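Local coordinates for adhesion and penetration protein autotransporter (Haemophilus influenzae, PDB 3SYJ) that promotes bacterial aggregation and adherence to host cells through its secreted passenger domain, and is probably also a serine protease, at residues K443-L451 against D462-F473; L709-G719 against H732-A741. One frame throughout, in Å; residues are numbered along the deposited sequence.

Contact 1: K443-L451 against D462-F473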
loop_
_atom_site.group_PDB
_atom_site.type_symbol
_atom_site.label_atom_id
_atom_site.label_comp_id
_atom_site.label_asym_id
_atom_site.label_seq_id
_atom_site.Cartn_x
_atom_site.Cartn_y
_atom_site.Cartn_z
ATOM N N LYS A 443 8.074 50.106 31.150
ATOM C CA LYS A 443 6.798 49.524 30.738
ATOM C C LYS A 443 6.515 48.238 31.518
ATOM O O LYS A 443 7.270 47.268 31.422
ATOM C CB LYS A 443 6.819 49.218 29.240
ATOM C CG LYS A 443 5.486 48.734 28.676
ATOM C CD LYS A 443 5.556 48.573 27.159
ATOM C CE LYS A 443 6.547 47.488 26.773
ATOM N NZ LYS A 443 6.473 47.155 25.329
ATOM N N GLN A 444 5.433 48.239 32.293
ATOM C CA GLN A 444 5.020 47.058 33.058
ATOM C C GLN A 444 3.539 47.144 33.393
ATOM O O GLN A 444 3.090 48.120 34.002
ATOM C CB GLN A 444 5.840 46.919 34.341
ATOM C CG GLN A 444 5.344 45.829 35.290
ATOM C CD GLN A 444 6.196 45.715 36.543
ATOM O OE1 GLN A 444 5.858 46.261 37.596
ATOM N NE2 GLN A 444 7.318 45.022 36.429
ATOM N N ALA A 445 2.778 46.135 32.981
ATOM C CA ALA A 445 1.333 46.138 33.202
ATOM C C ALA A 445 0.970 45.950 34.670
ATOM O O ALA A 445 0.128 46.665 35.201
ATOM C CB ALA A 445 0.668 45.083 32.347
ATOM N N PHE A 446 1.615 44.980 35.313
ATOM C CA PHE A 446 1.406 44.698 36.733
ATOM C C PHE A 446 2.665 44.068 37.325
ATOM O O PHE A 446 3.435 43.423 36.617
ATOM C CB PHE A 446 0.202 43.770 36.941
ATOM C CG PHE A 446 -1.099 44.331 36.425
ATOM C CD1 PHE A 446 -1.841 45.223 37.189
ATOM C CD2 PHE A 446 -1.578 43.964 35.178
ATOM C CE1 PHE A 446 -3.041 45.739 36.717
ATOM C CE2 PHE A 446 -2.764 44.480 34.693
ATOM C CZ PHE A 446 -3.500 45.368 35.464
ATOM N N SER A 447 2.882 44.256 38.618
ATOM C CA SER A 447 4.039 43.648 39.264
ATOM C C SER A 447 3.805 42.159 39.489
ATOM O O SER A 447 4.727 41.422 39.822
ATOM C CB SER A 447 4.320 44.326 40.597
ATOM O OG SER A 447 3.211 44.169 41.457
ATOM N N GLU A 448 2.566 41.720 39.303
ATOM C CA GLU A 448 2.190 40.334 39.546
ATOM C C GLU A 448 0.789 40.106 38.984
ATOM O O GLU A 448 -0.095 40.953 39.143
ATOM C CB GLU A 448 2.225 40.048 41.048
ATOM C CG GLU A 448 2.100 38.589 41.435
ATOM C CD GLU A 448 2.320 38.359 42.929
ATOM O OE1 GLU A 448 1.637 39.020 43.748
ATOM O OE2 GLU A 448 3.175 37.516 43.282
ATOM N N ILE A 449 0.590 38.970 38.321
ATOM C CA ILE A 449 -0.673 38.686 37.634
ATOM C C ILE A 449 -1.127 37.253 37.902
ATOM O O ILE A 449 -0.375 36.308 37.674
ATOM C CB ILE A 449 -0.550 38.896 36.099
ATOM C CG1 ILE A 449 -0.111 40.326 35.770
ATOM C CG2 ILE A 449 -1.857 38.570 35.395
ATOM C CD1 ILE A 449 0.393 40.493 34.341
ATOM N N GLY A 450 -2.350 37.097 38.402
ATOM C CA GLY A 450 -2.902 35.779 38.641
ATOM C C GLY A 450 -4.218 35.560 37.912
ATOM O O GLY A 450 -5.035 36.473 37.796
ATOM N N LEU A 451 -4.411 34.346 37.404
ATOM C CA LEU A 451 -5.704 33.919 36.881
ATOM C C LEU A 451 -6.339 32.911 37.851
ATOM O O LEU A 451 -5.708 31.912 38.210
ATOM C CB LEU A 451 -5.528 33.284 35.506
ATOM C CG LEU A 451 -5.396 34.233 34.316
ATOM C CD1 LEU A 451 -4.698 33.532 33.164
ATOM C CD2 LEU A 451 -6.777 34.723 33.903
ATOM N N ASP A 462 0.975 42.996 23.511
ATOM C CA ASP A 462 2.312 43.576 23.405
ATOM C C ASP A 462 3.334 42.683 24.094
ATOM O O ASP A 462 2.969 41.754 24.825
ATOM C CB ASP A 462 2.334 44.983 24.016
ATOM C CG ASP A 462 3.598 45.772 23.658
ATOM O OD1 ASP A 462 4.371 45.340 22.773
ATOM O OD2 ASP A 462 3.819 46.839 24.270
ATOM N N ASP A 463 4.614 42.953 23.854
ATOM C CA ASP A 463 5.681 42.217 24.517
ATOM C C ASP A 463 6.103 42.918 25.803
ATOM O O ASP A 463 5.746 44.073 26.045
ATOM C CB ASP A 463 6.891 42.046 23.601
ATOM C CG ASP A 463 6.549 41.329 22.314
ATOM O OD1 ASP A 463 5.858 40.290 22.367
ATOM O OD2 ASP A 463 6.975 41.799 21.240
ATOM N N LYS A 464 6.849 42.191 26.628
ATOM C CA LYS A 464 7.424 42.732 27.845
ATOM C C LYS A 464 6.411 43.476 28.698
ATOM O O LYS A 464 6.632 44.624 29.063
ATOM C CB LYS A 464 8.581 43.662 27.494
ATOM C CG LYS A 464 9.628 43.007 26.638
ATOM C CD LYS A 464 10.953 43.719 26.794
ATOM C CE LYS A 464 12.114 42.771 26.540
ATOM N NZ LYS A 464 13.280 43.087 27.426
ATOM N N GLN A 465 5.307 42.814 29.030
ATOM C CA GLN A 465 4.233 43.443 29.796
ATOM C C GLN A 465 4.321 43.104 31.270
ATOM O O GLN A 465 3.756 43.799 32.121
ATOM C CB GLN A 465 2.869 43.014 29.252
ATOM C CG GLN A 465 2.523 43.632 27.917
ATOM C CD GLN A 465 2.193 45.105 28.038
ATOM O OE1 GLN A 465 2.739 45.949 27.311
ATOM N NE2 GLN A 465 1.301 45.428 28.964
ATOM N N PHE A 466 5.023 42.019 31.564
ATOM C CA PHE A 466 5.160 41.552 32.927
ATOM C C PHE A 466 6.308 40.568 33.007
ATOM O O PHE A 466 6.756 40.032 31.996
ATOM C CB PHE A 466 3.878 40.859 33.392
ATOM C CG PHE A 466 3.527 39.646 32.582
ATOM C CD1 PHE A 466 3.991 38.387 32.949
ATOM C CD2 PHE A 466 2.748 39.759 31.445
ATOM C CE1 PHE A 466 3.676 37.262 32.197
ATOM C CE2 PHE A 466 2.433 38.643 30.691
ATOM C CZ PHE A 466 2.895 37.390 31.074
ATOM N N ASP A 467 6.761 40.329 34.228
ATOM C CA ASP A 467 7.819 39.378 34.511
ATOM C C ASP A 467 7.171 37.992 34.597
ATOM O O ASP A 467 6.295 37.765 35.419
ATOM C CB ASP A 467 8.495 39.787 35.830
ATOM C CG ASP A 467 9.619 38.849 36.253
ATOM O OD1 ASP A 467 9.870 37.829 35.564
ATOM O OD2 ASP A 467 10.252 39.146 37.292
ATOM N N THR A 468 7.584 37.071 33.733
ATOM C CA THR A 468 6.909 35.780 33.663
ATOM C C THR A 468 7.066 34.965 34.945
ATOM O O THR A 468 6.325 34.018 35.173
ATOM C CB THR A 468 7.357 34.942 32.455
ATOM O OG1 THR A 468 8.745 34.629 32.572
ATOM C CG2 THR A 468 7.102 35.698 31.149
ATOM N N ASP A 469 8.030 35.337 35.778
ATOM C CA ASP A 469 8.198 34.702 37.081
ATOM C C ASP A 469 7.115 35.156 38.053
ATOM O O ASP A 469 6.894 34.515 39.074
ATOM C CB ASP A 469 9.580 35.031 37.661
ATOM C CG ASP A 469 10.705 34.300 36.941
ATOM O OD1 ASP A 469 10.410 33.337 36.187
ATOM O OD2 ASP A 469 11.881 34.689 37.132
ATOM N N LYS A 470 6.452 36.264 37.734
ATOM C CA LYS A 470 5.427 36.845 38.602
ATOM C C LYS A 470 3.991 36.570 38.109
ATOM O O LYS A 470 3.037 37.189 38.576
ATOM C CB LYS A 470 5.649 38.357 38.723
ATOM C CG LYS A 470 6.920 38.760 39.463
ATOM C CD LYS A 470 6.681 38.776 40.962
ATOM C CE LYS A 470 7.949 39.116 41.727
ATOM N NZ LYS A 470 9.018 38.102 41.484
ATOM N N PHE A 471 3.846 35.659 37.153
ATOM C CA PHE A 471 2.539 35.301 36.625
ATOM C C PHE A 471 2.181 33.947 37.215
ATOM O O PHE A 471 3.026 33.061 37.305
ATOM C CB PHE A 471 2.585 35.227 35.094
ATOM C CG PHE A 471 1.247 34.958 34.447
ATOM C CD1 PHE A 471 0.535 35.986 33.836
ATOM C CD2 PHE A 471 0.709 33.682 34.433
ATOM C CE1 PHE A 471 -0.694 35.747 33.240
ATOM C CE2 PHE A 471 -0.522 33.430 33.842
ATOM C CZ PHE A 471 -1.225 34.460 33.247
ATOM N N TYR A 472 0.938 33.783 37.636
ATOM C CA TYR A 472 0.527 32.500 38.187
ATOM C C TYR A 472 -0.910 32.140 37.835
ATOM O O TYR A 472 -1.788 33.011 37.764
ATOM C CB TYR A 472 0.714 32.473 39.709
ATOM C CG TYR A 472 -0.193 33.431 40.448
ATOM C CD1 TYR A 472 -1.434 33.017 40.925
ATOM C CD2 TYR A 472 0.181 34.751 40.653
ATOM C CE1 TYR A 472 -2.277 33.898 41.585
ATOM C CE2 TYR A 472 -0.646 35.631 41.314
ATOM C CZ TYR A 472 -1.875 35.201 41.781
ATOM O OH TYR A 472 -2.698 36.090 42.441
ATOM N N PHE A 473 -1.132 30.848 37.606
ATOM C CA PHE A 473 -2.472 30.286 37.582
ATOM C C PHE A 473 -2.812 29.791 38.991
ATOM O O PHE A 473 -2.295 28.772 39.457
ATOM C CB PHE A 473 -2.562 29.138 36.575
ATOM C CG PHE A 473 -2.186 29.528 35.173
ATOM C CD1 PHE A 473 -3.154 29.905 34.261
ATOM C CD2 PHE A 473 -0.858 29.518 34.767
ATOM C CE1 PHE A 473 -2.804 30.265 32.965
ATOM C CE2 PHE A 473 -0.505 29.878 33.476
ATOM C CZ PHE A 473 -1.477 30.251 32.577
HETATM O O HOH W 1 9.164 45.976 29.610
HETATM O O HOH W 2 5.626 41.753 36.407
#
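Tyr-472 lays its ring flat over Gly-450. The CA of Gly-450 lies 3.4 Å from the ring centroid and 15° off its normal, a CH-pi contact. The ring gets there because its CG stands between the backbone N and the carbonyl carbon (chi1 66°), which swings it back over the neighbouring strand. At the ring edge, near its plane, Glu-448 CG comes to 4.0 Å from Tyr-472 CE2.

Ile-449, Leu-451, Phe-471 and Phe-473 point to the other side of the strands. Ile-449 CG2 touches Phe-471 CE1 at 3.7 Å, while Leu-451 CD1 meets the edge of the same ring at CZ, 3.6 Å away. Leu-451 CD1 also reaches Phe-473 CE1. Ile-449 CD1 turns to Phe-466 and packs on its CB at 3.6 Å.

Backbone bonds hold these side chains in step. Ile-449 N gives to Lys-470 O, Tyr-472 N to Ile-449 O, and Leu-451 N to Tyr-472 O. Before the strands, Ala-445 N bonds to Gln-465 O at 2.7 Å. One water joins Phe-446 O to Asp-467 N, and another joins Lys-443 O to Lys-464 O. At the far end Lys-443 bends at chi3 (64°) and forms a salt bridge with Asp-462. Its NZ sits 2.9 Å from OD2 of Asp-462, above the carboxylate plane, and makes a weak bond to Asp-463 O.

Further out, His-92 stacks on the Tyr-472 ring. Val-458 and Leu-433 pack against Ile-449 from the interior. Strand 423-427 bonds to the other side of 449-451. Successive parallel strands in register, with apolar side chains stacked inside, are characteristic of the right-handed beta-helix of autotransporter passenger domains.

Contact 2: L709-G719 against H732-A741; sequences LTDNATANVKG and HSQFTLSNNA
Two successive rungs of the passenger beta-solenoid meet here, as parallel strands 714-718 and 734-738. Val-717 and Leu-737 lie side by side on the inner face, Val-717 CG1 3.8 Å from Leu-737 CD1. The other methyl, Val-717 CG2, touches the edge of the Phe-735 ring at CE1, 3.9 Å away. Ala-715 CB lies in the plane of that ring, at CD1. Phe-735 has CG anti to its N (chi1 173°), and this carries the ring alongside both residues of the neighbouring rung. Leu-709 CD1 packs on Phe-735 CB, and its own CB is pressed against Ser-733 CB at 3.4 Å, a tight pair. Ser-733 OG bonds to Thr-730 O.

The outer face is polar. Asn-716 runs beside Thr-736, its ND2 3.7 Å from Thr-736 CB. A water links Ala-715 O to Thr-736 OG1.

The ladder runs from Gln-734 N on Ala-713 O to Ser-738 N on Val-717 O. Within it, Val-717 N bonds to Thr-736 O. Turns finish both ends. The type II' turn 710-713 places Asp-711 O 2.8 Å from His-732 N. The type I' turn 738-741 brings Ala-741 CB 4.0 Å from Val-717 CG1. Strand 659-662 pairs with the other side of 714-718. Parallel rungs with a stacked apolar interior and a polar outside are typical of the right-handed beta-helix.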
loop_
_atom_site.group_PDB
_atom_site.type_symbol
_atom_site.label_atom_id
_atom_site.label_comp_id
_atom_site.label_asym_id
_atom_site.label_seq_id
_atom_site.Cartn_x
_atom_site.Cartn_y
_atom_site.Cartn_z
ATOM N N LEU A 709 13.456 7.794 13.990
ATOM C CA LEU A 709 14.704 7.873 14.725
ATOM C C LEU A 709 15.855 8.145 13.765
ATOM O O LEU A 709 15.966 7.501 12.717
ATOM C CB LEU A 709 14.959 6.573 15.488
ATOM C CG LEU A 709 13.836 6.089 16.395
ATOM C CD1 LEU A 709 14.267 4.835 17.129
ATOM C CD2 LEU A 709 13.467 7.177 17.379
ATOM N N THR A 710 16.705 9.103 14.120
ATOM C CA THR A 710 17.883 9.404 13.317
ATOM C C THR A 710 19.117 9.426 14.210
ATOM O O THR A 710 19.009 9.274 15.427
ATOM C CB THR A 710 17.742 10.740 12.552
ATOM O OG1 THR A 710 17.664 11.830 13.481
ATOM C CG2 THR A 710 16.484 10.728 11.685
ATOM N N ASP A 711 20.285 9.593 13.599
ATOM C CA ASP A 711 21.540 9.665 14.336
ATOM C C ASP A 711 21.683 8.506 15.311
ATOM O O ASP A 711 21.616 7.352 14.906
ATOM C CB ASP A 711 21.641 11.006 15.055
ATOM C CG ASP A 711 21.246 12.165 14.163
ATOM O OD1 ASP A 711 21.809 12.276 13.052
ATOM O OD2 ASP A 711 20.366 12.956 14.562
ATOM N N ASN A 712 21.876 8.810 16.590
ATOM C CA ASN A 712 22.018 7.774 17.607
ATOM C C ASN A 712 20.775 7.615 18.465
ATOM O O ASN A 712 20.828 7.028 19.540
ATOM C CB ASN A 712 23.204 8.075 18.521
ATOM C CG ASN A 712 24.536 7.876 17.840
ATOM O OD1 ASN A 712 24.600 7.517 16.666
ATOM N ND2 ASN A 712 25.616 8.112 18.577
ATOM N N ALA A 713 19.656 8.140 17.990
ATOM C CA ALA A 713 18.431 8.144 18.780
ATOM C C ALA A 713 17.931 6.745 19.143
ATOM O O ALA A 713 18.127 5.781 18.404
ATOM C CB ALA A 713 17.347 8.938 18.068
ATOM N N THR A 714 17.284 6.648 20.297
ATOM C CA THR A 714 16.711 5.394 20.756
ATOM C C THR A 714 15.247 5.596 21.110
ATOM O O THR A 714 14.873 6.639 21.638
ATOM C CB THR A 714 17.456 4.878 21.993
ATOM O OG1 THR A 714 18.803 4.550 21.631
ATOM C CG2 THR A 714 16.775 3.639 22.549
ATOM N N ALA A 715 14.418 4.603 20.807
ATOM C CA ALA A 715 13.025 4.620 21.242
ATOM C C ALA A 715 12.599 3.261 21.786
ATOM O O ALA A 715 13.030 2.215 21.298
ATOM C CB ALA A 715 12.110 5.064 20.125
ATOM N N ASN A 716 11.740 3.288 22.797
ATOM C CA ASN A 716 11.349 2.083 23.504
ATOM C C ASN A 716 9.848 2.078 23.780
ATOM O O ASN A 716 9.358 2.880 24.571
ATOM C CB ASN A 716 12.110 2.025 24.824
ATOM C CG ASN A 716 12.584 0.630 25.163
ATOM O OD1 ASN A 716 11.785 -0.269 25.474
ATOM N ND2 ASN A 716 13.899 0.438 25.113
ATOM N N VAL A 717 9.113 1.194 23.116
ATOM C CA VAL A 717 7.699 1.025 23.422
ATOM C C VAL A 717 7.529 -0.269 24.191
ATOM O O VAL A 717 7.834 -1.343 23.679
ATOM C CB VAL A 717 6.819 0.995 22.161
ATOM C CG1 VAL A 717 5.378 0.688 22.540
ATOM C CG2 VAL A 717 6.895 2.320 21.428
ATOM N N LYS A 718 7.048 -0.170 25.425
ATOM C CA LYS A 718 7.019 -1.332 26.305
ATOM C C LYS A 718 5.783 -1.364 27.187
ATOM O O LYS A 718 5.155 -0.331 27.439
ATOM C CB LYS A 718 8.259 -1.324 27.198
ATOM C CG LYS A 718 8.242 -0.199 28.214
ATOM C CD LYS A 718 9.608 0.085 28.787
ATOM C CE LYS A 718 9.490 1.037 29.968
ATOM N NZ LYS A 718 10.820 1.494 30.451
ATOM N N GLY A 719 5.445 -2.555 27.664
ATOM C CA GLY A 719 4.383 -2.721 28.639
ATOM C C GLY A 719 3.018 -2.244 28.173
ATOM O O GLY A 719 2.562 -2.597 27.086
ATOM N N HIS A 732 22.504 5.296 13.184
ATOM C CA HIS A 732 22.745 4.249 14.173
ATOM C C HIS A 732 21.647 4.200 15.234
ATOM O O HIS A 732 21.900 3.821 16.379
ATOM C CB HIS A 732 24.102 4.439 14.857
ATOM C CG HIS A 732 25.269 4.348 13.925
ATOM N ND1 HIS A 732 25.594 5.354 13.039
ATOM C CD2 HIS A 732 26.199 3.379 13.753
ATOM C CE1 HIS A 732 26.669 5.005 12.354
ATOM N NE2 HIS A 732 27.056 3.811 12.768
ATOM N N SER A 733 20.430 4.578 14.850
ATOM C CA SER A 733 19.296 4.595 15.770
ATOM C C SER A 733 18.853 3.187 16.183
ATOM O O SER A 733 19.087 2.218 15.459
ATOM C CB SER A 733 18.129 5.334 15.132
ATOM O OG SER A 733 17.770 4.722 13.909
ATOM N N GLN A 734 18.209 3.079 17.343
ATOM C CA GLN A 734 17.747 1.786 17.856
ATOM C C GLN A 734 16.305 1.845 18.352
ATOM O O GLN A 734 15.927 2.761 19.080
ATOM C CB GLN A 734 18.639 1.310 18.999
ATOM C CG GLN A 734 20.114 1.234 18.656
ATOM C CD GLN A 734 20.893 0.390 19.650
ATOM O OE1 GLN A 734 20.320 -0.435 20.368
ATOM N NE2 GLN A 734 22.206 0.590 19.693
ATOM N N PHE A 735 15.502 0.862 17.965
ATOM C CA PHE A 735 14.117 0.791 18.418
ATOM C C PHE A 735 13.801 -0.554 19.048
ATOM O O PHE A 735 14.121 -1.596 18.481
ATOM C CB PHE A 735 13.153 1.050 17.264
ATOM C CG PHE A 735 11.709 0.824 17.624
ATOM C CD1 PHE A 735 11.035 1.722 18.441
ATOM C CD2 PHE A 735 11.022 -0.278 17.141
ATOM C CE1 PHE A 735 9.703 1.521 18.771
ATOM C CE2 PHE A 735 9.690 -0.483 17.466
ATOM C CZ PHE A 735 9.030 0.416 18.283
ATOM N N THR A 736 13.160 -0.526 20.213
ATOM C CA THR A 736 12.809 -1.751 20.921
ATOM C C THR A 736 11.320 -1.821 21.260
ATOM O O THR A 736 10.760 -0.899 21.854
ATOM C CB THR A 736 13.611 -1.906 22.224
ATOM O OG1 THR A 736 15.017 -1.882 21.941
ATOM C CG2 THR A 736 13.264 -3.222 22.898
ATOM N N LEU A 737 10.684 -2.918 20.868
ATOM C CA LEU A 737 9.313 -3.203 21.270
ATOM C C LEU A 737 9.401 -4.376 22.223
ATOM O O LEU A 737 9.865 -5.450 21.840
ATOM C CB LEU A 737 8.459 -3.573 20.055
ATOM C CG LEU A 737 6.954 -3.744 20.279
ATOM C CD1 LEU A 737 6.287 -2.407 20.577
ATOM C CD2 LEU A 737 6.308 -4.390 19.069
ATOM N N SER A 738 8.977 -4.179 23.469
ATOM C CA SER A 738 9.195 -5.198 24.490
ATOM C C SER A 738 8.089 -5.319 25.528
ATOM O O SER A 738 7.097 -4.592 25.503
ATOM C CB SER A 738 10.523 -4.943 25.210
ATOM O OG SER A 738 10.426 -3.825 26.073
ATOM N N ASN A 739 8.279 -6.261 26.446
ATOM C CA ASN A 739 7.401 -6.412 27.598
ATOM C C ASN A 739 5.923 -6.433 27.244
ATOM O O ASN A 739 5.100 -5.789 27.892
ATOM C CB ASN A 739 7.715 -5.333 28.631
ATOM C CG ASN A 739 9.139 -5.438 29.154
ATOM O OD1 ASN A 739 9.443 -6.310 29.965
ATOM N ND2 ASN A 739 10.018 -4.560 28.682
ATOM N N ASN A 740 5.606 -7.192 26.201
ATOM C CA ASN A 740 4.228 -7.465 25.813
ATOM C C ASN A 740 3.475 -6.278 25.211
ATOM O O ASN A 740 2.248 -6.302 25.110
ATOM C CB ASN A 740 3.441 -8.056 26.983
ATOM C CG ASN A 740 2.264 -8.884 26.518
ATOM O OD1 ASN A 740 1.109 -8.579 26.829
ATOM N ND2 ASN A 740 2.549 -9.928 25.741
ATOM N N ALA A 741 4.205 -5.244 24.804
ATOM C CA ALA A 741 3.582 -4.131 24.100
ATOM C C ALA A 741 3.179 -4.575 22.702
ATOM O O ALA A 741 3.620 -5.620 22.226
ATOM C CB ALA A 741 4.521 -2.938 24.032
HETATM O O HOH W 3 24.902 8.237 13.922
HETATM O O HOH W 4 15.779 0.899 21.761
HETATM O O HOH W 5 0.529 -4.469 27.103
#

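Contacts 1 and 2 are the same kind of step, strand on next strand, at two places along one beta-helical stem. Their centres lie 42 Å apart and their nearest atoms about 30 Å, so neither touches the other. Both are partly buried, with apolar side chains on the inner face. The polar groups of contact 1 gather mainly at its loop end; those of contact 2 line the outer face. Contact 1 has a short ladder and a long loop approach, held by a salt bridge and waters. Its outward tyrosine stacks on a histidine from the N-terminal, protease-family part of the chain. Contact 2 has a longer ladder and tight turns at both ends.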